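Local structure of EvdO1 (Micromonospora carbonacea, 4XBZ) at residues Lys114-Ala119 and Ile289-Asn294. The protein is probably a metal-dependent oxygenase of the phytanoyl-CoA dioxygenase family that takes part in the oxidative cyclizations of orthosomycin antibiotic biosynthesis. Sequence-based numbering, arbitrary orientation.
Sequences KARPIA and IQMRAN
One face of the Arg116 guanidinium carries the terminal methyl of Met291, with CE 3.2 Å above the plane and displaced toward the rim on the NH1 side. Met291 CE sits 3.3 Å from Arg116 NH1 and 3.4 Å from Arg116 CG. Near the other terminal nitrogen, Met291 CB lies 4.0 Å from Arg116 NH2, which also makes a long, weak ion pair with Glu295. The two side chains run in opposite directions, overlapping lengthwise: Arg116, with CG anti to the backbone N (chi1 -169°), reaches toward helix 275-293, while Met291 turns CE aside onto the arginine (chi3 -72°). The arginine chain is extended from CG to NE and then turns at chi4 (88°), which leaves CG standing off the guanidinium plane on the side of the methyl, and CE fits against both CG and NH1. On its side turned from the guanidinium, Met291 CE meets Ala119 CB at 4.1 Å, one helical turn on from Arg116. The contact thus joins the short helix 116-121 to the C-terminal end of the long helix 275-293, in the helical layer outside the double-stranded beta-helix core that holds the nickel ion. It is van der Waals packing of a methyl on a guanidinium face and on an alanine methyl, without a polar bond between the segments. Arg292, next to Met291, links the helices differently, donating through NH1 to the carbonyl of Met120 and forming salt bridges with Glu68 and Glu301.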
loop_
_atom_site.group_PDB
_atom_site.type_symbol
_atom_site.label_atom_id
_atom_site.label_comp_id
_atom_site.label_asym_id
_atom_site.label_seq_id
_atom_site.Cartn_x
_atom_site.Cartn_y
_atom_site.Cartn_z
ATOM N N LYS A 114 28.343 -6.970 -2.540
ATOM C CA LYS A 114 29.410 -7.665 -3.259
ATOM C C LYS A 114 29.741 -7.027 -4.601
ATOM O O LYS A 114 30.819 -7.224 -5.130
ATOM C CB LYS A 114 29.046 -9.145 -3.447
ATOM C CG LYS A 114 29.069 -9.946 -2.147
ATOM C CD LYS A 114 28.557 -11.374 -2.332
ATOM C CE LYS A 114 28.696 -12.173 -1.031
ATOM N NZ LYS A 114 28.036 -11.512 0.150
ATOM N N ALA A 115 28.829 -6.240 -5.142
ATOM C CA ALA A 115 29.001 -5.748 -6.500
ATOM C C ALA A 115 28.410 -4.357 -6.666
ATOM O O ALA A 115 27.202 -4.168 -6.540
ATOM C CB ALA A 115 28.366 -6.714 -7.488
ATOM N N ARG A 116 29.271 -3.398 -6.983
ATOM C CA ARG A 116 28.883 -2.000 -7.073
ATOM C C ARG A 116 27.729 -1.726 -8.060
ATOM O O ARG A 116 26.859 -0.890 -7.776
ATOM C CB ARG A 116 30.114 -1.147 -7.432
ATOM C CG ARG A 116 29.890 0.362 -7.298
ATOM C CD ARG A 116 31.135 1.196 -7.614
ATOM N NE ARG A 116 30.765 2.582 -7.891
ATOM C CZ ARG A 116 30.640 3.521 -6.961
ATOM N NH1 ARG A 116 30.875 3.220 -5.695
ATOM N NH2 ARG A 116 30.282 4.761 -7.294
ATOM N N PRO A 117 27.701 -2.419 -9.221
ATOM C CA PRO A 117 26.549 -2.127 -10.083
ATOM C C PRO A 117 25.210 -2.536 -9.466
ATOM O O PRO A 117 24.173 -1.956 -9.801
ATOM C CB PRO A 117 26.836 -2.951 -11.340
ATOM C CG PRO A 117 28.314 -3.089 -11.357
ATOM C CD PRO A 117 28.702 -3.250 -9.918
ATOM N N ILE A 118 25.234 -3.523 -8.578
ATOM C CA ILE A 118 24.007 -4.000 -7.953
ATOM C C ILE A 118 23.560 -3.090 -6.776
ATOM O O ILE A 118 22.359 -2.853 -6.585
ATOM C CB ILE A 118 24.179 -5.465 -7.505
ATOM C CG1 ILE A 118 24.429 -6.350 -8.743
ATOM C CG2 ILE A 118 22.963 -5.948 -6.745
ATOM C CD1 ILE A 118 24.509 -7.839 -8.434
ATOM N N ALA A 119 24.521 -2.546 -6.027
ATOM C CA ALA A 119 24.216 -1.538 -5.013
ATOM C C ALA A 119 23.523 -0.319 -5.631
ATOM O O ALA A 119 22.520 0.173 -5.116
ATOM C CB ALA A 119 25.482 -1.114 -4.285
ATOM N N ILE A 289 21.456 5.166 -2.894
ATOM C CA ILE A 289 20.847 6.231 -3.667
ATOM C C ILE A 289 21.921 7.238 -4.035
ATOM O O ILE A 289 21.968 7.717 -5.169
ATOM C CB ILE A 289 19.691 6.926 -2.909
ATOM C CG1 ILE A 289 18.484 5.990 -2.808
ATOM C CG2 ILE A 289 19.265 8.194 -3.633
ATOM C CD1 ILE A 289 17.360 6.508 -1.950
ATOM N N GLN A 290 22.805 7.528 -3.087
ATOM C CA GLN A 290 23.835 8.540 -3.293
ATOM C C GLN A 290 24.877 8.136 -4.346
ATOM O O GLN A 290 25.191 8.924 -5.236
ATOM C CB GLN A 290 24.535 8.866 -1.973
ATOM C CG GLN A 290 25.112 10.273 -1.928
ATOM C CD GLN A 290 25.632 10.642 -0.551
ATOM O OE1 GLN A 290 26.613 10.068 -0.069
ATOM N NE2 GLN A 290 24.961 11.590 0.102
ATOM N N MET A 291 25.421 6.925 -4.263
ATOM C CA MET A 291 26.401 6.544 -5.270
ATOM C C MET A 291 25.755 6.399 -6.656
ATOM O O MET A 291 26.436 6.552 -7.669
ATOM C CB MET A 291 27.147 5.267 -4.881
ATOM C CG MET A 291 26.332 4.188 -4.204
ATOM S SD MET A 291 27.410 2.864 -3.593
ATOM C CE MET A 291 27.869 2.097 -5.136
ATOM N N ARG A 292 24.451 6.141 -6.718
ATOM C CA ARG A 292 23.810 6.087 -8.025
ATOM C C ARG A 292 23.709 7.510 -8.589
ATOM O O ARG A 292 23.778 7.721 -9.807
ATOM C CB ARG A 292 22.435 5.415 -7.954
ATOM C CG ARG A 292 21.747 5.358 -9.304
ATOM C CD ARG A 292 20.381 4.706 -9.290
ATOM N NE ARG A 292 19.899 4.539 -10.657
ATOM C CZ ARG A 292 19.944 3.389 -11.327
ATOM N NH1 ARG A 292 20.407 2.288 -10.740
ATOM N NH2 ARG A 292 19.502 3.331 -12.574
ATOM N N ALA A 293 23.591 8.484 -7.689
ATOM C CA ALA A 293 23.515 9.894 -8.052
ATOM C C ALA A 293 24.846 10.434 -8.583
ATOM O O ALA A 293 24.885 11.104 -9.622
ATOM C CB ALA A 293 23.053 10.714 -6.851
ATOM N N ASN A 294 25.927 10.128 -7.872
ATOM C CA ASN A 294 27.282 10.523 -8.266
ATOM C C ASN A 294 27.892 9.637 -9.356
ATOM O O ASN A 294 29.101 9.669 -9.594
ATOM C CB ASN A 294 28.199 10.515 -7.042
ATOM C CG ASN A 294 27.674 11.380 -5.914
ATOM O OD1 ASN A 294 27.018 12.397 -6.146
ATOM N ND2 ASN A 294 27.955 10.977 -4.680
#